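Long-range contacts in putative isocitrate dehydrogenase, NAD-dependent (Methylococcus capsulatus, PDB 6LKY), which probably catalyses the NAD-dependent oxidative decarboxylation of isocitrate to 2-oxoglutarate, binding NAD in a pocket to which two subunits contribute: residues A[14-19]-A[273-278]; A[8-13]-A[67-72]; A[242-247]-A[260-265]. The protein carries 1 engineered substitution. All blocks are in the same frame, centred on the assembly; numbering follows the deposited sequence. Where two conformers were deposited one is given.

Contact 1 of 3, residues A[14-19]-A[273-278]. With NAD (nicotinamide-adenine-dinucleotide), chain C.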
loop_
_atom_site.group_PDB
_atom_site.type_symbol
_atom_site.label_atom_id
_atom_site.label_comp_id
_atom_site.label_asym_id
_atom_site.label_seq_id
_atom_site.Cartn_x
_atom_site.Cartn_y
_atom_site.Cartn_z
ATOM N N PRO A 14 0.726 10.620 -25.519
ATOM C CA PRO A 14 1.362 11.024 -26.787
ATOM C C PRO A 14 2.533 11.984 -26.625
ATOM O O PRO A 14 3.556 11.802 -27.300
ATOM C CB PRO A 14 0.197 11.638 -27.579
ATOM C CG PRO A 14 -1.004 10.880 -27.094
ATOM C CD PRO A 14 -0.748 10.699 -25.601
ATOM N N SER A 15 2.440 12.982 -25.740
ATOM C CA SER A 15 3.560 13.907 -25.591
ATOM C C SER A 15 4.791 13.186 -25.055
ATOM O O SER A 15 5.867 13.234 -25.667
ATOM C CB SER A 15 3.179 15.090 -24.695
ATOM O OG SER A 15 2.828 14.687 -23.384
ATOM N N ILE A 16 4.647 12.473 -23.933
ATOM C CA ILE A 16 5.813 11.840 -23.325
ATOM C C ILE A 16 6.377 10.750 -24.234
ATOM O O ILE A 16 7.598 10.627 -24.386
ATOM C CB ILE A 16 5.463 11.313 -21.921
ATOM C CG1 ILE A 16 4.449 10.164 -22.002
ATOM C CG2 ILE A 16 4.940 12.456 -21.064
ATOM C CD1 ILE A 16 4.115 9.549 -20.670
ATOM N N VAL A 17 5.509 9.998 -24.911
ATOM C CA VAL A 17 5.999 8.991 -25.849
ATOM C C VAL A 17 6.757 9.685 -26.971
ATOM O O VAL A 17 7.843 9.245 -27.381
ATOM C CB VAL A 17 4.833 8.134 -26.384
ATOM C CG1 VAL A 17 5.257 7.326 -27.614
ATOM C CG2 VAL A 17 4.277 7.211 -25.288
ATOM N N ASP A 18 6.230 10.824 -27.431
ATOM C CA ASP A 18 6.951 11.599 -28.426
ATOM C C ASP A 18 8.341 11.928 -27.908
ATOM O O ASP A 18 9.353 11.582 -28.540
ATOM C CB ASP A 18 6.168 12.865 -28.783
ATOM C CG ASP A 18 6.759 13.597 -29.972
ATOM O OD1 ASP A 18 6.735 13.042 -31.092
ATOM O OD2 ASP A 18 7.264 14.723 -29.780
ATOM N N ALA A 19 8.404 12.478 -26.691
ATOM C CA ALA A 19 9.690 12.797 -26.089
ATOM C C ALA A 19 10.591 11.575 -26.102
ATOM O O ALA A 19 11.728 11.629 -26.591
ATOM C CB ALA A 19 9.491 13.328 -24.666
ATOM N N GLY A 273 0.996 20.233 -21.409
ATOM C CA GLY A 273 2.384 20.227 -21.837
ATOM C C GLY A 273 3.432 20.275 -20.737
ATOM O O GLY A 273 4.579 20.647 -21.015
ATOM N N ILE A 274 3.098 19.864 -19.509
ATOM C CA ILE A 274 4.010 19.956 -18.371
ATOM C C ILE A 274 4.400 18.597 -17.797
ATOM O O ILE A 274 5.207 18.547 -16.859
ATOM C CB ILE A 274 3.422 20.852 -17.261
ATOM C CG1 ILE A 274 2.111 20.264 -16.729
ATOM C CG2 ILE A 274 3.196 22.274 -17.774
ATOM C CD1 ILE A 274 1.620 20.915 -15.448
ATOM N N ALA A 275 3.842 17.496 -18.308
ATOM C CA ALA A 275 4.165 16.169 -17.787
ATOM C C ALA A 275 5.663 15.876 -17.852
ATOM O O ALA A 275 6.331 16.175 -18.844
ATOM C CB ALA A 275 3.396 15.090 -18.556
ATOM N N ASN A 276 6.177 15.258 -16.793
ATOM C CA ASN A 276 7.554 14.788 -16.763
ATOM C C ASN A 276 7.730 13.617 -17.721
ATOM O O ASN A 276 7.019 12.614 -17.593
ATOM C CB ASN A 276 7.942 14.367 -15.354
ATOM C CG ASN A 276 9.435 14.196 -15.190
ATOM O OD1 ASN A 276 10.164 13.959 -16.164
ATOM N ND2 ASN A 276 9.905 14.319 -13.951
ATOM N N PRO A 277 8.640 13.698 -18.689
ATOM C CA PRO A 277 8.836 12.591 -19.628
ATOM C C PRO A 277 9.856 11.567 -19.167
ATOM O O PRO A 277 10.097 10.593 -19.890
ATOM C CB PRO A 277 9.324 13.316 -20.893
ATOM C CG PRO A 277 10.092 14.495 -20.355
ATOM C CD PRO A 277 9.411 14.899 -19.068
ATOM N N THR A 278 10.431 11.771 -17.983
ATOM C CA THR A 278 11.508 10.913 -17.500
ATOM C C THR A 278 11.091 9.452 -17.468
ATOM O O THR A 278 11.840 8.578 -17.916
ATOM C CB THR A 278 11.935 11.368 -16.109
ATOM O OG1 THR A 278 12.328 12.744 -16.163
ATOM C CG2 THR A 278 13.074 10.497 -15.575
HETATM P PA NAD C . -2.059 8.879 -12.724
HETATM O O1A NAD C . -2.574 9.093 -14.126
HETATM O O2A NAD C . -0.739 8.171 -12.739
HETATM O O5B NAD C . -1.993 10.288 -11.968
HETATM C C5B NAD C . -1.620 10.307 -10.593
HETATM C C4B NAD C . -0.980 11.645 -10.278
HETATM O O4B NAD C . 0.356 11.610 -10.818
HETATM C C3B NAD C . -1.752 12.765 -10.964
HETATM O O3B NAD C . -1.852 13.898 -10.114
HETATM C C2B NAD C . -0.900 13.077 -12.184
HETATM O O2B NAD C . -1.002 14.435 -12.642
HETATM C C1B NAD C . 0.504 12.680 -11.750
HETATM N N9A NAD C . 1.158 12.287 -12.990
HETATM C C8A NAD C . 1.362 10.857 -13.285
HETATM N N7A NAD C . 2.224 11.003 -14.473
HETATM C C5A NAD C . 3.256 11.927 -14.016
HETATM C C6A NAD C . 3.826 12.734 -15.170
HETATM N N6A NAD C . 4.690 11.860 -15.979
HETATM N N1A NAD C . 4.631 13.819 -14.590
HETATM C C2A NAD C . 3.860 14.781 -13.777
HETATM N N3A NAD C . 2.498 14.304 -13.520
HETATM C C4A NAD C . 2.491 12.892 -13.144
HETATM O O3 NAD C . -3.056 7.943 -11.882
HETATM P PN NAD C . -4.646 8.076 -11.812
HETATM O O1N NAD C . -5.144 9.484 -11.904
HETATM O O2N NAD C . -5.046 7.406 -10.508
HETATM O O5D NAD C . -5.226 7.243 -13.058
HETATM C C5D NAD C . -5.471 7.892 -14.317
HETATM C C4D NAD C . -5.712 6.837 -15.389
HETATM O O4D NAD C . -4.489 6.174 -15.757
HETATM C C3D NAD C . -6.688 5.764 -14.903
HETATM O O3D NAD C . -7.647 5.555 -15.936
HETATM C C2D NAD C . -5.806 4.540 -14.736
HETATM O O2D NAD C . -6.473 3.304 -14.986
HETATM C C1D NAD C . -4.719 4.754 -15.779
HETATM N N1N NAD C . -3.560 3.889 -15.440
HETATM C C2N NAD C . -2.629 3.692 -16.543
HETATM C C3N NAD C . -1.658 2.629 -16.081
HETATM C C7N NAD C . -0.892 1.960 -17.227
HETATM O O7N NAD C . 0.453 1.664 -16.872
HETATM N N7N NAD C . -0.995 2.732 -18.462
HETATM C C4N NAD C . -0.781 3.065 -14.917
HETATM C C5N NAD C . -1.583 3.716 -13.807
HETATM C C6N NAD C . -2.943 4.321 -14.165
#

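Contact 2 of 3, residues A[8-13]-A[67-72]. With NAD (nicotinamide-adenine-dinucleotide), chain C.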
loop_
_atom_site.group_PDB
_atom_site.type_symbol
_atom_site.label_atom_id
_atom_site.label_comp_id
_atom_site.label_asym_id
_atom_site.label_seq_id
_atom_site.Cartn_x
_atom_site.Cartn_y
_atom_site.Cartn_z
ATOM N N PRO A 8 0.954 5.257 -28.637
ATOM C CA PRO A 8 1.048 6.575 -27.978
ATOM C C PRO A 8 0.208 6.698 -26.717
ATOM O O PRO A 8 0.605 7.406 -25.784
ATOM C CB PRO A 8 0.564 7.537 -29.073
ATOM C CG PRO A 8 0.804 6.772 -30.367
ATOM C CD PRO A 8 0.473 5.364 -30.023
ATOM N N GLY A 9 -0.968 6.069 -26.683
ATOM C CA GLY A 9 -1.759 6.030 -25.462
ATOM C C GLY A 9 -2.660 7.236 -25.248
ATOM O O GLY A 9 -3.062 7.928 -26.188
ATOM N N ASP A 10 -2.963 7.493 -23.975
ATOM C CA ASP A 10 -4.025 8.399 -23.565
ATOM C C ASP A 10 -3.474 9.545 -22.726
ATOM O O ASP A 10 -2.418 9.432 -22.095
ATOM C CB ASP A 10 -5.100 7.641 -22.767
ATOM C CG ASP A 10 -5.811 6.597 -23.607
ATOM O OD1 ASP A 10 -5.984 6.841 -24.822
ATOM O OD2 ASP A 10 -6.184 5.532 -23.063
ATOM N N GLY A 11 -4.228 10.644 -22.694
ATOM C CA GLY A 11 -3.877 11.762 -21.828
ATOM C C GLY A 11 -2.502 12.306 -22.174
ATOM O O GLY A 11 -2.245 12.730 -23.310
ATOM N N ILE A 12 -1.598 12.303 -21.190
ATOM C CA ILE A 12 -0.231 12.766 -21.417
ATOM C C ILE A 12 0.591 11.796 -22.254
ATOM O O ILE A 12 1.727 12.122 -22.625
ATOM C CB ILE A 12 0.480 13.047 -20.075
ATOM C CG1 ILE A 12 0.481 11.793 -19.197
ATOM C CG2 ILE A 12 -0.183 14.237 -19.361
ATOM C CD1 ILE A 12 1.478 11.852 -18.058
ATOM N N GLY A 13 0.051 10.614 -22.556
ATOM C CA GLY A 13 0.766 9.594 -23.291
ATOM C C GLY A 13 1.479 10.088 -24.544
ATOM O O GLY A 13 2.706 9.982 -24.659
ATOM N N GLY A 67 2.580 3.925 -24.219
ATOM C CA GLY A 67 2.204 5.014 -23.348
ATOM C C GLY A 67 1.087 4.583 -22.410
ATOM O O GLY A 67 0.518 3.497 -22.553
ATOM N N PRO A 68 0.757 5.420 -21.428
ATOM C CA PRO A 68 -0.280 5.044 -20.454
ATOM C C PRO A 68 -1.640 4.910 -21.117
ATOM O O PRO A 68 -1.990 5.679 -22.015
ATOM C CB PRO A 68 -0.268 6.205 -19.457
ATOM C CG PRO A 68 0.255 7.387 -20.276
ATOM C CD PRO A 68 1.315 6.756 -21.154
ATOM N N LEU A 69 -2.411 3.922 -20.666
ATOM C CA LEU A 69 -3.737 3.669 -21.209
ATOM C C LEU A 69 -4.776 3.899 -20.123
ATOM O O LEU A 69 -4.650 3.364 -19.016
ATOM C CB LEU A 69 -3.829 2.250 -21.773
ATOM C CG LEU A 69 -2.882 2.019 -22.958
ATOM C CD1 LEU A 69 -3.029 0.610 -23.541
ATOM C CD2 LEU A 69 -3.141 3.067 -24.032
ATOM N N THR A 70 -5.788 4.709 -20.436
ATOM C CA THR A 70 -6.883 4.966 -19.497
ATOM C C THR A 70 -7.734 3.710 -19.294
ATOM O O THR A 70 -8.121 3.053 -20.264
ATOM C CB THR A 70 -7.757 6.106 -20.033
ATOM O OG1 THR A 70 -7.052 7.346 -19.894
ATOM C CG2 THR A 70 -9.121 6.178 -19.307
ATOM N N THR A 71 -8.038 3.379 -18.036
ATOM C CA THR A 71 -9.032 2.358 -17.727
ATOM C C THR A 71 -10.199 2.985 -16.973
ATOM O O THR A 71 -9.975 3.629 -15.940
ATOM C CB THR A 71 -8.410 1.217 -16.883
ATOM O OG1 THR A 71 -7.313 0.642 -17.603
ATOM C CG2 THR A 71 -9.451 0.121 -16.544
ATOM N N PRO A 72 -11.441 2.811 -17.431
ATOM C CA PRO A 72 -12.584 3.401 -16.714
ATOM C C PRO A 72 -12.837 2.730 -15.367
ATOM O O PRO A 72 -12.583 1.535 -15.170
ATOM C CB PRO A 72 -13.771 3.194 -17.669
ATOM C CG PRO A 72 -13.213 2.565 -18.925
ATOM C CD PRO A 72 -11.840 2.052 -18.628
HETATM P PA NAD C . -2.059 8.879 -12.724
HETATM O O1A NAD C . -2.574 9.093 -14.126
HETATM O O2A NAD C . -0.739 8.171 -12.739
HETATM O O5B NAD C . -1.993 10.288 -11.968
HETATM C C5B NAD C . -1.620 10.307 -10.593
HETATM C C4B NAD C . -0.980 11.645 -10.278
HETATM O O4B NAD C . 0.356 11.610 -10.818
HETATM C C3B NAD C . -1.752 12.765 -10.964
HETATM O O3B NAD C . -1.852 13.898 -10.114
HETATM C C2B NAD C . -0.900 13.077 -12.184
HETATM O O2B NAD C . -1.002 14.435 -12.642
HETATM C C1B NAD C . 0.504 12.680 -11.750
HETATM N N9A NAD C . 1.158 12.287 -12.990
HETATM C C8A NAD C . 1.362 10.857 -13.285
HETATM N N7A NAD C . 2.224 11.003 -14.473
HETATM C C5A NAD C . 3.256 11.927 -14.016
HETATM C C6A NAD C . 3.826 12.734 -15.170
HETATM N N6A NAD C . 4.690 11.860 -15.979
HETATM N N1A NAD C . 4.631 13.819 -14.590
HETATM C C2A NAD C . 3.860 14.781 -13.777
HETATM N N3A NAD C . 2.498 14.304 -13.520
HETATM C C4A NAD C . 2.491 12.892 -13.144
HETATM O O3 NAD C . -3.056 7.943 -11.882
HETATM P PN NAD C . -4.646 8.076 -11.812
HETATM O O1N NAD C . -5.144 9.484 -11.904
HETATM O O2N NAD C . -5.046 7.406 -10.508
HETATM O O5D NAD C . -5.226 7.243 -13.058
HETATM C C5D NAD C . -5.471 7.892 -14.317
HETATM C C4D NAD C . -5.712 6.837 -15.389
HETATM O O4D NAD C . -4.489 6.174 -15.757
HETATM C C3D NAD C . -6.688 5.764 -14.903
HETATM O O3D NAD C . -7.647 5.555 -15.936
HETATM C C2D NAD C . -5.806 4.540 -14.736
HETATM O O2D NAD C . -6.473 3.304 -14.986
HETATM C C1D NAD C . -4.719 4.754 -15.779
HETATM N N1N NAD C . -3.560 3.889 -15.440
HETATM C C2N NAD C . -2.629 3.692 -16.543
HETATM C C3N NAD C . -1.658 2.629 -16.081
HETATM C C7N NAD C . -0.892 1.960 -17.227
HETATM O O7N NAD C . 0.453 1.664 -16.872
HETATM N N7N NAD C . -0.995 2.732 -18.462
HETATM C C4N NAD C . -0.781 3.065 -14.917
HETATM C C5N NAD C . -1.583 3.716 -13.807
HETATM C C6N NAD C . -2.943 4.321 -14.165
#

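Contact 3 of 3, residues A[242-247]-A[260-265]. With NAD (nicotinamide-adenine-dinucleotide), chain C; ACE (acetyl group), chain D.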
loop_
_atom_site.group_PDB
_atom_site.type_symbol
_atom_site.label_atom_id
_atom_site.label_comp_id
_atom_site.label_asym_id
_atom_site.label_seq_id
_atom_site.Cartn_x
_atom_site.Cartn_y
_atom_site.Cartn_z
ATOM N N GLY A 242 10.915 10.428 -5.828
ATOM C CA GLY A 242 10.570 11.731 -6.367
ATOM C C GLY A 242 9.378 11.760 -7.294
ATOM O O GLY A 242 9.059 12.840 -7.815
ATOM N N GLY A 243 8.702 10.650 -7.550
ATOM C CA GLY A 243 7.379 10.695 -8.144
ATOM C C GLY A 243 7.238 9.724 -9.305
ATOM O O GLY A 243 8.194 9.176 -9.825
ATOM N N LEU A 244 5.966 9.556 -9.699
ATOM C CA LEU A 244 5.593 8.707 -10.825
ATOM C C LEU A 244 6.157 9.215 -12.138
ATOM O O LEU A 244 6.289 8.433 -13.087
ATOM C CB LEU A 244 4.069 8.643 -10.943
ATOM C CG LEU A 244 3.291 7.871 -9.884
ATOM C CD1 LEU A 244 1.802 8.004 -10.147
ATOM C CD2 LEU A 244 3.710 6.405 -9.904
ATOM N N GLY A 245 6.456 10.513 -12.228
ATOM C CA GLY A 245 7.073 11.066 -13.420
ATOM C C GLY A 245 8.430 10.484 -13.739
ATOM O O GLY A 245 8.944 10.729 -14.837
ATOM N N LEU A 246 9.009 9.705 -12.816
ATOM C CA LEU A 246 10.376 9.230 -12.938
ATOM C C LEU A 246 10.520 7.745 -13.241
ATOM O O LEU A 246 11.587 7.341 -13.706
ATOM C CB LEU A 246 11.145 9.532 -11.640
ATOM C CG LEU A 246 11.165 10.998 -11.202
ATOM C CD1 LEU A 246 11.750 11.149 -9.802
ATOM C CD2 LEU A 246 11.971 11.832 -12.192
ATOM N N THR A 247 9.501 6.919 -12.997
ATOM C CA THR A 247 9.714 5.483 -12.828
ATOM C C THR A 247 9.120 4.676 -13.970
ATOM O O THR A 247 8.013 4.961 -14.437
ATOM C CB THR A 247 9.121 4.974 -11.504
ATOM O OG1 THR A 247 7.845 5.581 -11.273
ATOM C CG2 THR A 247 10.037 5.314 -10.345
ATOM N N GLU A 260 6.985 0.413 -20.473
ATOM C CA GLU A 260 6.040 1.497 -20.236
ATOM C C GLU A 260 6.457 2.309 -19.018
ATOM O O GLU A 260 7.236 1.856 -18.181
ATOM C CB GLU A 260 4.623 0.948 -20.015
ATOM C CG GLU A 260 4.544 0.036 -18.774
ATOM C CD GLU A 260 3.134 -0.506 -18.492
ATOM O OE1 GLU A 260 2.142 0.147 -18.888
ATOM O OE2 GLU A 260 3.020 -1.586 -17.866
ATOM N N ALA A 261 5.901 3.515 -18.918
ATOM C CA ALA A 261 5.951 4.215 -17.644
ATOM C C ALA A 261 5.045 3.517 -16.622
ATOM O O ALA A 261 4.099 2.799 -16.965
ATOM C CB ALA A 261 5.547 5.685 -17.807
ATOM N N VAL A 262 5.361 3.731 -15.347
ATOM C CA VAL A 262 4.538 3.208 -14.262
ATOM C C VAL A 262 3.254 4.017 -14.105
ATOM O O VAL A 262 2.207 3.477 -13.711
ATOM C CB VAL A 262 5.381 3.194 -12.971
ATOM C CG1 VAL A 262 4.504 3.156 -11.736
ATOM C CG2 VAL A 262 6.389 2.037 -13.009
ATOM N N HIS A 263 3.300 5.306 -14.428
ATOM C CA HIS A 263 2.186 6.196 -14.162
ATOM C C HIS A 263 1.079 5.998 -15.192
ATOM O O HIS A 263 1.230 5.271 -16.182
ATOM C CB HIS A 263 2.664 7.652 -14.131
ATOM C CG HIS A 263 3.231 8.144 -15.431
ATOM N ND1 HIS A 263 2.469 8.290 -16.574
ATOM C CD2 HIS A 263 4.479 8.559 -15.756
ATOM C CE1 HIS A 263 3.231 8.749 -17.553
ATOM N NE2 HIS A 263 4.454 8.928 -17.082
ATOM N N GLY A 264 -0.041 6.673 -14.952
ATOM C CA GLY A 264 -1.184 6.635 -15.835
ATOM C C GLY A 264 -1.261 7.802 -16.802
ATOM O O GLY A 264 -0.267 8.475 -17.097
ATOM N N SER A 265 -2.461 8.015 -17.340
ATOM C CA SER A 265 -2.664 9.024 -18.374
ATOM C C SER A 265 -2.790 10.439 -17.818
ATOM O O SER A 265 -2.939 11.378 -18.608
ATOM C CB SER A 265 -3.896 8.677 -19.212
ATOM O OG SER A 265 -5.018 8.388 -18.390
HETATM P PA NAD C . -2.059 8.879 -12.724
HETATM O O1A NAD C . -2.574 9.093 -14.126
HETATM O O2A NAD C . -0.739 8.171 -12.739
HETATM O O5B NAD C . -1.993 10.288 -11.968
HETATM C C5B NAD C . -1.620 10.307 -10.593
HETATM C C4B NAD C . -0.980 11.645 -10.278
HETATM O O4B NAD C . 0.356 11.610 -10.818
HETATM C C3B NAD C . -1.752 12.765 -10.964
HETATM O O3B NAD C . -1.852 13.898 -10.114
HETATM C C2B NAD C . -0.900 13.077 -12.184
HETATM O O2B NAD C . -1.002 14.435 -12.642
HETATM C C1B NAD C . 0.504 12.680 -11.750
HETATM N N9A NAD C . 1.158 12.287 -12.990
HETATM C C8A NAD C . 1.362 10.857 -13.285
HETATM N N7A NAD C . 2.224 11.003 -14.473
HETATM C C5A NAD C . 3.256 11.927 -14.016
HETATM C C6A NAD C . 3.826 12.734 -15.170
HETATM N N6A NAD C . 4.690 11.860 -15.979
HETATM N N1A NAD C . 4.631 13.819 -14.590
HETATM C C2A NAD C . 3.860 14.781 -13.777
HETATM N N3A NAD C . 2.498 14.304 -13.520
HETATM C C4A NAD C . 2.491 12.892 -13.144
HETATM O O3 NAD C . -3.056 7.943 -11.882
HETATM P PN NAD C . -4.646 8.076 -11.812
HETATM O O1N NAD C . -5.144 9.484 -11.904
HETATM O O2N NAD C . -5.046 7.406 -10.508
HETATM O O5D NAD C . -5.226 7.243 -13.058
HETATM C C5D NAD C . -5.471 7.892 -14.317
HETATM C C4D NAD C . -5.712 6.837 -15.389
HETATM O O4D NAD C . -4.489 6.174 -15.757
HETATM C C3D NAD C . -6.688 5.764 -14.903
HETATM O O3D NAD C . -7.647 5.555 -15.936
HETATM C C2D NAD C . -5.806 4.540 -14.736
HETATM O O2D NAD C . -6.473 3.304 -14.986
HETATM C C1D NAD C . -4.719 4.754 -15.779
HETATM N N1N NAD C . -3.560 3.889 -15.440
HETATM C C2N NAD C . -2.629 3.692 -16.543
HETATM C C3N NAD C . -1.658 2.629 -16.081
HETATM C C7N NAD C . -0.892 1.960 -17.227
HETATM O O7N NAD C . 0.453 1.664 -16.872
HETATM N N7N NAD C . -0.995 2.732 -18.462
HETATM C C4N NAD C . -0.781 3.065 -14.917
HETATM C C5N NAD C . -1.583 3.716 -13.807
HETATM C C6N NAD C . -2.943 4.321 -14.165
HETATM C C ACE D . 4.184 13.114 -9.850
HETATM O O ACE D . 4.965 12.726 -10.723
HETATM C CH3 ACE D . 3.832 12.245 -8.686
#

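Contact 1 of 3, residues A[14-19]-A[273-278]
Ile-16 and Ala-19, one turn apart on helix 13-26, rest against Ala-275 and Pro-277 of the loop that receives the adenine of NAD in this isocitrate/isopropylmalate dehydrogenase fold. Ile-16 packs on Ala-275 and on the backbone around Asn-276 and Pro-277, while Ala-19 meets the Pro-277 ring alone. Ile-16 carries CG1 between its backbone N and carbonyl carbon (chi1 66°), which sends the CG2 branch to the loop, its methyl meeting Ala-275 CB at 4.0 Å. Ala-19 works tip to tip, its CB 3.8 Å from Pro-277 CB, and Ala-330 and Met-329 of helix 326-337 pack on Ala-19 and Pro-277 respectively. Asn-276, between the two apolar loop residues, turns its side chain from helix 13-26, with CG anti to the backbone N. There OD1 accepts Thr-278 N at 2.9 Å, a capping bond at the start of helix 278-290, the donor standing 40° out of the amide plane. ND2 bonds to Asp-317, so both ends of the amide are engaged and its rotation is fixed. The backbone carbonyl of the same residue faces the cofactor: NAD N6A donates to Asn-276 O at 2.9 Å, with a bent N-H...O angle of 137°.

Contact 2 of 3, residues A[8-13]-A[67-72]
The nicotinamide-side wall of the NAD pocket is built where Asp-10, in the loop after strand 2-7, grips Pro-68 and Thr-70 in the loop after strand 63-66. Asp-10 holds the neighbouring loop at two points. Its backbone N donates to Pro-68 O at 2.8 Å. Its CG stands anti to the carbonyl carbon, beside the backbone N (chi1 -64°), and this carries the carboxylate across to Thr-70, whose N donates to the anti lone pair of Asp-10 OD2 at 2.8 Å. The two side chains cross at about a right angle, Thr-70 OG1 lying 3.5 Å from Asp-10 CB while bonding to Ser-265. Met-40 N also donates to OD2 and Ala-41 N to OD1, so three N-H groups surround the carboxylate and would tend to favour its negative charge. An alanine in place of Asp-10 would probably leave these three donors without their acceptor and the Thr-70 end of the loop less firmly held, with the backbone bond to Pro-68 still in place.

Strands 2-7 and 63-66 are parallel neighbours in the central sheet, and both loops leave their C-terminal ends, the usual place for a binding site in an alpha/beta fold. Glycines allow the close approach: a CB on Gly-9 would come within 2.5 Å of Pro-68 O. A type II' turn from Asp-10 to Gly-13 folds the first loop back, bringing Gly-13 CA within 3.6 Å of Pro-68 CD. Beyond Thr-70, the backbone of Thr-71 takes a ribose hydroxyl of NAD at both ends, Thr-71 N donating to O3D at 3.0 Å and O3D donating to Thr-71 O at 3.0 Å. Asn-176 of the second subunit packs on the Thr-71 side chain.

Contact 3 of 3, residues A[242-247]-A[260-265]
Val-262 and Thr-247 share the one hydrogen bond between these loops, Val-262 N donating to Thr-247 O at 3.1 Å. Thr-247 carries OG1 between its backbone N and carbonyl carbon, which lays the hydroxyl beside Val-262 CB, where it is buried with no polar partner in the model.

Leu-244 CD2 meets Val-262 CG1 at 3.8 Å, the two side chains crossing at about a right angle, while Leu-244 CB lies 3.6 Å from His-263 CB. Ala-238 of helix 227-240 packs against Leu-244 from the same chain, and Met-211 of the second subunit also touches it.

Helix 227-240 ends in a Schellman motif with Gly-242 as its C-prime residue, and the chain passes through 242-247 into strand 248-252. That strand pairs antiparallel with 257-261, so the contact flanks the ends of a hairpin whose second strand runs on into the cofactor site.

The ring of His-263 is held on several sides. ND1 donates in the ring plane to a lone pair of Gly-264 O at 2.8 Å, which fixes the ring's rotation; Leu-244 O lies in plane at the edge, 3.2 Å from CD2. Ala-261 CB lies over one face, toward its rim, and NAD N7A sits 3.2 Å above the opposite one, also offset toward the rim.

Three backbone N-H groups bind the ligands. Gly-264 N donates to the phosphate oxygen O2A of NAD at 2.8 Å, Ser-265 N donates to its ribose O4D at 3.2 Å, and Gly-245 N makes a hydrogen bond to the oxygen of the bound acetyl group, probably a crystallisation component.

All three contacts touch the same NAD, and their centres lie only about 11 to 12 Å apart. Contact 1 borders the adenine, contact 2 chiefly the nicotinamide ribose and carboxamide, with Ile-12 reaching the adenine, and contact 3 runs along the cofactor from adenine to carboxamide. Ile-16 CD1 of contact 1 presses on His-263 CE1 of contact 3 at 3.3 Å; Val-17 CG2 of contact 1 packs on Gly-67 CA of contact 2 at 3.6 Å. Ile-12 N of contact 2 lies 3.1 Å from Ser-265 O of contact 3, a probable hydrogen bond. Asp-268 and Ala-266 add bonds to NAD, as does Asn-176 of the second subunit, which makes the pocket a shared one.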